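AMP-dependent synthetase and ligase (Xenorhabdus doucetiae, PDB 6QSR) probably forms the ApeI half of the ApeI:P dehydratase heterocomplex, which serves the dehydration step in the biosynthesis of aryl polyene pigments. Local coordinates at residues P24-D27 against W28-G31; G41-Q44 against I45-M49. All blocks are in the same frame, centred on the assembly; numbering follows the deposited sequence.

Interaction 1: residues P24-D27 against W28-G31; sequences PTLD and WFRG
P24 meets F29 through its backbone, its O lying 4.2 Å from F29 CD2, obliquely to the ring. L26 does far more. Its isobutyl group, carried there by a trans chi1 of -176°, meets two aromatic side chains: L26 CG comes to the edge of the W28 indole, in its plane, 3.8 Å from W28 CD1, while L26 CD2 lies 3.8 Å from F29 CE2. Its carbonyl closes the turn, F29 N donating to L26 O at 3.1 Å. A second bond follows one residue on, R30 N to D27 O at 3.0 Å; two successive bonds to the third residue back make this a short 3-10 turn in the loop between strand 15-21 and helix 41-56 of the hotdog fold. The aliphatic start of R30 leans on the same D27 carbonyl, R30 CG 3.4 Å from D27 O. The D27 carboxylate stands nearly perpendicular to the indole, 83° between planes, and OD1 takes a weak hydrogen bond from M1 N. M1 also receives the indole N-H, on its O, while the W28 ring packs against F78 of the partner FabA/FabZ-like chain.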
loop_
_atom_site.group_PDB
_atom_site.type_symbol
_atom_site.label_atom_id
_atom_site.label_comp_id
_atom_site.label_asym_id
_atom_site.label_seq_id
_atom_site.Cartn_x
_atom_site.Cartn_y
_atom_site.Cartn_z
ATOM N N PRO A 24 -17.849 6.339 3.645
ATOM C CA PRO A 24 -17.403 5.892 4.983
ATOM C C PRO A 24 -17.396 4.383 5.241
ATOM O O PRO A 24 -16.614 3.924 6.081
ATOM C CB PRO A 24 -18.416 6.553 5.921
ATOM C CG PRO A 24 -18.820 7.792 5.211
ATOM C CD PRO A 24 -18.752 7.503 3.737
ATOM N N THR A 25 -18.262 3.630 4.557
ATOM C CA THR A 25 -18.383 2.185 4.774
ATOM C C THR A 25 -17.464 1.345 3.885
ATOM O O THR A 25 -17.454 0.120 3.996
ATOM C CB THR A 25 -19.836 1.715 4.583
ATOM O OG1 THR A 25 -20.252 1.953 3.232
ATOM C CG2 THR A 25 -20.752 2.448 5.545
ATOM N N LEU A 26 -16.706 1.999 3.007
ATOM C CA LEU A 26 -15.673 1.335 2.205
ATOM C C LEU A 26 -14.708 0.574 3.124
ATOM O O LEU A 26 -14.149 1.150 4.065
ATOM C CB LEU A 26 -14.925 2.378 1.374
ATOM C CG LEU A 26 -13.862 1.916 0.378
ATOM C CD1 LEU A 26 -14.515 1.142 -0.757
ATOM C CD2 LEU A 26 -13.102 3.123 -0.156
ATOM N N ASP A 27 -14.532 -0.720 2.856
ATOM C CA ASP A 27 -13.853 -1.616 3.810
ATOM C C ASP A 27 -12.356 -1.333 4.041
ATOM O O ASP A 27 -11.828 -1.677 5.097
ATOM C CB ASP A 27 -14.110 -3.110 3.506
ATOM C CG ASP A 27 -14.012 -3.454 2.031
ATOM O OD1 ASP A 27 -13.552 -2.606 1.235
ATOM O OD2 ASP A 27 -14.412 -4.580 1.666
ATOM N N TRP A 28 -11.698 -0.676 3.080
ATOM C CA TRP A 28 -10.331 -0.150 3.251
ATOM C C TRP A 28 -10.130 0.720 4.495
ATOM O O TRP A 28 -9.041 0.739 5.066
ATOM C CB TRP A 28 -9.929 0.702 2.040
ATOM C CG TRP A 28 -9.791 -0.040 0.758
ATOM C CD1 TRP A 28 -10.642 -0.008 -0.306
ATOM C CD2 TRP A 28 -8.725 -0.921 0.396
ATOM N NE1 TRP A 28 -10.168 -0.814 -1.317
ATOM C CE2 TRP A 28 -8.990 -1.383 -0.912
ATOM C CE3 TRP A 28 -7.565 -1.357 1.046
ATOM C CZ2 TRP A 28 -8.140 -2.275 -1.580
ATOM C CZ3 TRP A 28 -6.714 -2.242 0.381
ATOM C CH2 TRP A 28 -7.010 -2.689 -0.917
ATOM N N PHE A 29 -11.162 1.473 4.878
ATOM C CA PHE A 29 -11.100 2.338 6.060
ATOM C C PHE A 29 -11.231 1.587 7.384
ATOM O O PHE A 29 -10.855 2.128 8.417
ATOM C CB PHE A 29 -12.189 3.418 6.002
ATOM C CG PHE A 29 -12.054 4.366 4.847
ATOM C CD1 PHE A 29 -10.924 5.170 4.711
ATOM C CD2 PHE A 29 -13.072 4.488 3.913
ATOM C CE1 PHE A 29 -10.809 6.061 3.654
ATOM C CE2 PHE A 29 -12.955 5.366 2.848
ATOM C CZ PHE A 29 -11.826 6.156 2.720
ATOM N N ARG A 30 -11.766 0.360 7.361
ATOM C CA ARG A 30 -11.955 -0.444 8.580
ATOM C C ARG A 30 -10.627 -0.755 9.277
ATOM O O ARG A 30 -9.774 -1.462 8.727
ATOM C CB ARG A 30 -12.665 -1.765 8.275
ATOM C CG ARG A 30 -14.044 -1.643 7.644
ATOM C CD ARG A 30 -14.855 -2.919 7.817
ATOM N NE ARG A 30 -15.291 -3.045 9.213
ATOM C CZ ARG A 30 -15.085 -4.086 10.028
ATOM N NH1 ARG A 30 -14.464 -5.198 9.626
ATOM N NH2 ARG A 30 -15.539 -4.019 11.278
ATOM N N GLY A 31 -10.455 -0.222 10.484
ATOM C CA GLY A 31 -9.205 -0.372 11.236
ATOM C C GLY A 31 -8.033 0.430 10.687
ATOM O O GLY A 31 -6.888 0.185 11.065
#

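Interaction 2: residues G41-Q44 against I45-M49; sequences GVAQ and IDWVM
One face of the W47 indole carries the carbonyl oxygen of A43, which stands 3.3 Å above the ring plane and is offset toward the rim; its nearest ring atom is CG, with A43 O to W47 CG also 3.3 Å. The same oxygen accepts the hydrogen bond of W47 N at 3.1 Å (N-H...O 156°), so the ring lies against a carbonyl already used by the helix. Having CG anti to its carbonyl carbon (chi1 -54°) swings the W47 ring back along the helix over the residue four earlier, where A43 CB reaches W47 CZ2 at 4.4 Å. The indole N-H, at NE1, is hydrogen-bonded to M1 O.

These residues form the first turns of helix 41-56, the central helix that the antiparallel sheet of a hotdog fold wraps around, and the bonds are the alpha-helical ones to the fourth residue back. D46 N to V42 O, at 2.8 Å, is the shortest of the set; I45 N bonds to G41 O, and V48 N to Q44 O is weak. Side chains also lie back on these carbonyls: I45 CD1 comes to 3.7 Å from G41 O, and V48 CG2 to 3.3 Å from Q44 O.

Q44 runs out extended beyond CG, and its OE1 is hydrogen-bonded to S111 OG on strand 109-118. The buried D46 carboxylate divides its oxygens, OD2 in a salt bridge with K2 NZ and OD1 accepting from NE1 of W77 on the FabA/FabZ-like partner chain.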
loop_
_atom_site.group_PDB
_atom_site.type_symbol
_atom_site.label_atom_id
_atom_site.label_comp_id
_atom_site.label_asym_id
_atom_site.label_seq_id
_atom_site.Cartn_x
_atom_site.Cartn_y
_atom_site.Cartn_z
ATOM N N GLY A 41 -2.493 3.804 0.685
ATOM C CA GLY A 41 -1.772 3.976 -0.587
ATOM C C GLY A 41 -1.965 2.806 -1.539
ATOM O O GLY A 41 -2.125 2.996 -2.750
ATOM N N VAL A 42 -1.960 1.595 -0.989
ATOM C CA VAL A 42 -2.201 0.382 -1.777
ATOM C C VAL A 42 -3.584 0.311 -2.448
ATOM O O VAL A 42 -3.710 -0.273 -3.517
ATOM C CB VAL A 42 -1.936 -0.891 -0.941
ATOM C CG1 VAL A 42 -3.038 -1.143 0.090
ATOM C CG2 VAL A 42 -1.747 -2.107 -1.837
ATOM N N ALA A 43 -4.608 0.889 -1.820
ATOM C CA ALA A 43 -5.951 0.910 -2.403
ATOM C C ALA A 43 -5.991 1.758 -3.667
ATOM O O ALA A 43 -6.665 1.402 -4.638
ATOM C CB ALA A 43 -6.972 1.410 -1.393
ATOM N N GLN A 44 -5.242 2.861 -3.646
ATOM C CA GLN A 44 -5.104 3.751 -4.800
ATOM C C GLN A 44 -4.406 3.039 -5.968
ATOM O O GLN A 44 -4.796 3.211 -7.126
ATOM C CB GLN A 44 -4.350 5.030 -4.407
ATOM C CG GLN A 44 -5.076 5.878 -3.357
ATOM C CD GLN A 44 -4.234 7.044 -2.864
ATOM O OE1 GLN A 44 -3.743 7.845 -3.655
ATOM N NE2 GLN A 44 -4.066 7.146 -1.545
ATOM N N ILE A 45 -3.421 2.211 -5.651
ATOM C CA ILE A 45 -2.744 1.379 -6.662
ATOM C C ILE A 45 -3.696 0.281 -7.163
ATOM O O ILE A 45 -3.763 0.017 -8.379
ATOM C CB ILE A 45 -1.423 0.801 -6.122
ATOM C CG1 ILE A 45 -0.437 1.943 -5.844
ATOM C CG2 ILE A 45 -0.789 -0.166 -7.120
ATOM C CD1 ILE A 45 0.610 1.611 -4.819
ATOM N N ASP A 46 -4.443 -0.318 -6.231
ATOM C CA ASP A 46 -5.395 -1.392 -6.536
ATOM C C ASP A 46 -6.404 -0.967 -7.617
ATOM O O ASP A 46 -6.610 -1.692 -8.580
ATOM C CB ASP A 46 -6.097 -1.871 -5.253
ATOM C CG ASP A 46 -6.834 -3.191 -5.436
ATOM O OD1 ASP A 46 -6.175 -4.234 -5.621
ATOM O OD2 ASP A 46 -8.075 -3.196 -5.370
ATOM N N TRP A 47 -6.983 0.231 -7.485
ATOM C CA TRP A 47 -7.977 0.721 -8.445
ATOM C C TRP A 47 -7.357 1.102 -9.794
ATOM O O TRP A 47 -7.933 0.822 -10.839
ATOM C CB TRP A 47 -8.763 1.907 -7.867
ATOM C CG TRP A 47 -9.404 1.613 -6.545
ATOM C CD1 TRP A 47 -9.792 0.390 -6.063
ATOM C CD2 TRP A 47 -9.743 2.567 -5.534
ATOM N NE1 TRP A 47 -10.331 0.525 -4.802
ATOM C CE2 TRP A 47 -10.321 1.852 -4.457
ATOM C CE3 TRP A 47 -9.607 3.958 -5.427
ATOM C CZ2 TRP A 47 -10.769 2.486 -3.286
ATOM C CZ3 TRP A 47 -10.049 4.588 -4.254
ATOM C CH2 TRP A 47 -10.616 3.847 -3.204
ATOM N N VAL A 48 -6.182 1.717 -9.770
ATOM C CA VAL A 48 -5.412 1.945 -10.996
ATOM C C VAL A 48 -5.266 0.639 -11.780
ATOM O O VAL A 48 -5.556 0.591 -12.976
ATOM C CB VAL A 48 -4.045 2.607 -10.710
ATOM C CG1 VAL A 48 -3.124 2.539 -11.924
ATOM C CG2 VAL A 48 -4.252 4.061 -10.309
ATOM N N MET A 49 -4.878 -0.426 -11.097
ATOM C CA MET A 49 -4.751 -1.734 -11.750
ATOM C C MET A 49 -6.081 -2.307 -12.264
ATOM O O MET A 49 -6.092 -2.952 -13.308
ATOM C CB MET A 49 -4.060 -2.728 -10.822
ATOM C CG MET A 49 -2.625 -2.343 -10.488
ATOM S SD MET A 49 -1.495 -2.303 -11.894
ATOM C CE MET A 49 -1.921 -3.846 -12.707
#

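In the fold
Interaction 2 belongs to the core: its centre is about 5 Å from the centre of the chain, its touching residues mostly buried between the sheet and the partner subunit. The centre of interaction 1 is about 17 Å from the centre of the chain, in a loop where P24, T25 and R30 are exposed while L26, W28 and F29 are buried. The two meet through W28, whose CD2 packs 3.4 Å from A43 CB and whose NE1 is 3.7 Å from W47 NE1; both indole N-H groups share M1 O. Backbone bonding changes from the 3-10 pattern in the loop to the alpha-helical one in the helix, and both regions reach F78 of the FabA/FabZ-like chain.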